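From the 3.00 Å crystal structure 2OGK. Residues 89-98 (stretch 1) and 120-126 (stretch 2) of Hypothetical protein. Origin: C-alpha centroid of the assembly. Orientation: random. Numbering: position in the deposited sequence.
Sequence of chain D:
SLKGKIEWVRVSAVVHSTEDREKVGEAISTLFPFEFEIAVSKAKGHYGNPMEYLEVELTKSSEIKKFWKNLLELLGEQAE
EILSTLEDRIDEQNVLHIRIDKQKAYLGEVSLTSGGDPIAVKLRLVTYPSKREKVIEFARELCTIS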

# COMPACT_ATOMS: atom_id res chain seq x y z
N ARG D 89 5.88 8.47 2.10
CA ARG D 89 4.76 7.84 2.80
C ARG D 89 3.48 8.05 2.05
O ARG D 89 2.56 7.24 2.15
CB ARG D 89 4.57 8.47 4.18
CG ARG D 89 5.84 8.67 4.92
CD ARG D 89 5.63 9.42 6.21
NE ARG D 89 6.66 8.98 7.12
CZ ARG D 89 6.66 7.77 7.67
NH1 ARG D 89 5.67 6.93 7.41
NH2 ARG D 89 7.68 7.39 8.42
N ILE D 90 3.41 9.16 1.33
CA ILE D 90 2.22 9.49 0.56
C ILE D 90 2.37 9.00 -0.88
O ILE D 90 3.27 9.43 -1.59
CB ILE D 90 1.95 11.01 0.57
CG1 ILE D 90 1.81 11.49 2.03
CG2 ILE D 90 0.71 11.34 -0.28
CD1 ILE D 90 1.71 12.99 2.20
N ASP D 91 1.51 8.07 -1.28
CA ASP D 91 1.57 7.56 -2.64
C ASP D 91 0.82 8.48 -3.58
O ASP D 91 0.29 9.50 -3.17
CB ASP D 91 1.00 6.14 -2.74
CG ASP D 91 -0.38 6.00 -2.12
OD1 ASP D 91 -1.20 6.95 -2.21
OD2 ASP D 91 -0.63 4.92 -1.55
N GLU D 92 0.79 8.09 -4.84
CA GLU D 92 0.12 8.88 -5.85
C GLU D 92 -1.40 8.86 -5.75
O GLU D 92 -2.09 9.54 -6.49
CB GLU D 92 0.64 8.41 -7.22
CG GLU D 92 2.18 8.59 -7.25
CD GLU D 92 2.88 7.99 -8.47
OE1 GLU D 92 3.56 8.77 -9.19
OE2 GLU D 92 2.77 6.76 -8.69
N GLN D 93 -1.93 8.10 -4.80
CA GLN D 93 -3.37 8.05 -4.61
C GLN D 93 -3.67 8.90 -3.40
O GLN D 93 -4.74 8.83 -2.83
CB GLN D 93 -3.84 6.61 -4.37
CG GLN D 93 -3.19 5.58 -5.28
CD GLN D 93 -3.03 6.07 -6.72
OE1 GLN D 93 -4.01 6.32 -7.42
NE2 GLN D 93 -1.77 6.22 -7.15
N ASN D 94 -2.68 9.71 -3.01
CA ASN D 94 -2.79 10.61 -1.86
C ASN D 94 -3.03 9.92 -0.54
O ASN D 94 -3.65 10.49 0.37
CB ASN D 94 -3.89 11.62 -2.09
CG ASN D 94 -3.70 12.37 -3.36
OD1 ASN D 94 -2.70 13.07 -3.54
ND2 ASN D 94 -4.66 12.22 -4.27
N VAL D 95 -2.56 8.69 -0.41
CA VAL D 95 -2.74 8.01 0.85
C VAL D 95 -1.46 8.12 1.66
O VAL D 95 -0.36 7.89 1.15
CB VAL D 95 -3.12 6.53 0.66
CG1 VAL D 95 -3.44 5.90 2.00
CG2 VAL D 95 -4.32 6.42 -0.26
N LEU D 96 -1.63 8.54 2.91
CA LEU D 96 -0.51 8.68 3.84
C LEU D 96 -0.37 7.36 4.62
O LEU D 96 -1.30 6.92 5.29
CB LEU D 96 -0.74 9.86 4.78
CG LEU D 96 0.11 10.05 6.05
CD1 LEU D 96 1.60 9.96 5.75
CD2 LEU D 96 -0.25 11.40 6.65
N HIS D 97 0.81 6.77 4.50
CA HIS D 97 1.14 5.49 5.11
C HIS D 97 2.02 5.49 6.35
O HIS D 97 3.13 6.03 6.36
CB HIS D 97 1.79 4.62 4.05
CG HIS D 97 0.93 4.41 2.86
ND1 HIS D 97 -0.13 3.54 2.85
CD2 HIS D 97 0.96 4.97 1.63
CE1 HIS D 97 -0.72 3.57 1.67
NE2 HIS D 97 -0.07 4.43 0.91
N ILE D 98 1.51 4.85 7.39
CA ILE D 98 2.21 4.73 8.66
C ILE D 98 2.06 3.30 9.18
O ILE D 98 0.94 2.83 9.42
CB ILE D 98 1.68 5.76 9.69
CG1 ILE D 98 2.05 7.18 9.23
CG2 ILE D 98 2.29 5.49 11.07
CD1 ILE D 98 1.67 8.28 10.21
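Stretch 2, residues 120-126: AVKLRLV

The apolar centre of the contact lies on the sheet face that carries Leu-96, Ile-98, Val-121 and Leu-123. Leu-96 CG stands 4.0 Å from Leu-123 CD1. Leu-96 CB lies 4.2 Å from Leu-125 CD1, and Leu-125 CD1 is 4.3 Å from Ile-90 CD1, so Leu-125 CD1 touches both Leu-96 and Ile-90. Farther along, Ile-98 CB and Val-121 CB are 4.2 Å apart. All six of these residues are buried.

Behind this packing is backbone pairing. Stretch 2 is extended throughout, with phi from -80° to -147° and psi from 97° to 157°, and its strand runs antiparallel to strand 95-98: the N-to-C directions make an angle of 158°, and the axes approach to 4.5 Å. The register follows from the nearest CA atoms: Val-95 CA to Arg-124 CA is 4.6 Å, His-97 CA to Lys-122 CA 4.8 Å, and Ile-98 CA to Val-121 CA 4.9 Å. Ile-98 and Val-121 exchange two hydrogen bonds, Ile-98 N to Val-121 O at 3.0 Å and Val-121 N to Ile-98 O at 2.6 Å. Leu-96 N donates almost linearly to Leu-123 O (3.0 Å, 175°), whereas the return bond from Leu-123 N to Leu-96 O, also 3.0 Å, is weak because its angle is only 124°. Leu-125 N extends the ladder to Asn-94 O at 3.3 Å and 167°, reaching the type I turn Asp-91 to Asn-94.

The other face is more polar. Val-95 CG1 packs 3.4 Å from Lys-122 CB, and Lys-122 CD meets the His-97 ring at its edge, 3.8 Å from His-97 ND1. At the turn, the Arg-124 guanidinium lies with one face beneath Gln-93 O, which is 3.2 Å from NH2 of Arg-124, while Asn-94 CB is 3.9 Å from Arg-124 NH1.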

# COMPACT_ATOMS: atom_id res chain seq x y z
N ALA D 120 -0.53 -1.62 9.65
CA ALA D 120 -0.64 -0.60 8.63
C ALA D 120 -1.73 0.42 8.93
O ALA D 120 -2.87 0.08 9.23
CB ALA D 120 -0.91 -1.26 7.28
N VAL D 121 -1.36 1.69 8.81
CA VAL D 121 -2.28 2.79 9.05
C VAL D 121 -2.33 3.73 7.86
O VAL D 121 -1.46 4.58 7.72
CB VAL D 121 -1.85 3.61 10.29
CG1 VAL D 121 -2.84 4.73 10.56
CG2 VAL D 121 -1.71 2.70 11.50
N LYS D 122 -3.32 3.56 6.98
CA LYS D 122 -3.45 4.47 5.84
C LYS D 122 -4.41 5.58 6.23
O LYS D 122 -5.23 5.41 7.13
CB LYS D 122 -4.01 3.79 4.57
CG LYS D 122 -4.23 2.31 4.62
CD LYS D 122 -2.93 1.54 4.51
CE LYS D 122 -3.16 0.07 4.91
NZ LYS D 122 -3.72 -0.12 6.32
N LEU D 123 -4.30 6.71 5.57
CA LEU D 123 -5.18 7.84 5.83
C LEU D 123 -5.37 8.55 4.51
O LEU D 123 -4.39 9.05 3.95
CB LEU D 123 -4.55 8.82 6.81
CG LEU D 123 -4.03 8.30 8.14
CD1 LEU D 123 -2.57 7.87 7.98
CD2 LEU D 123 -4.14 9.39 9.16
N ARG D 124 -6.59 8.59 3.99
CA ARG D 124 -6.75 9.30 2.74
C ARG D 124 -6.88 10.79 3.01
O ARG D 124 -7.65 11.22 3.87
CB ARG D 124 -7.96 8.82 1.94
CG ARG D 124 -7.77 9.12 0.47
CD ARG D 124 -9.00 8.91 -0.38
NE ARG D 124 -8.63 8.93 -1.80
CZ ARG D 124 -8.01 9.94 -2.41
NH1 ARG D 124 -7.68 11.04 -1.73
NH2 ARG D 124 -7.67 9.85 -3.69
N LEU D 125 -6.09 11.58 2.29
CA LEU D 125 -6.12 13.02 2.44
C LEU D 125 -6.72 13.53 1.15
O LEU D 125 -6.37 13.06 0.07
CB LEU D 125 -4.71 13.57 2.61
CG LEU D 125 -3.79 12.92 3.65
CD1 LEU D 125 -2.41 13.49 3.49
CD2 LEU D 125 -4.30 13.18 5.04
N VAL D 126 -7.63 14.49 1.26
CA VAL D 126 -8.28 15.06 0.09
C VAL D 126 -8.15 16.58 0.13
O VAL D 126 -8.30 17.21 1.19
CB VAL D 126 -9.77 14.63 0.03
CG1 VAL D 126 -9.89 13.12 0.16
CG2 VAL D 126 -10.56 15.31 1.13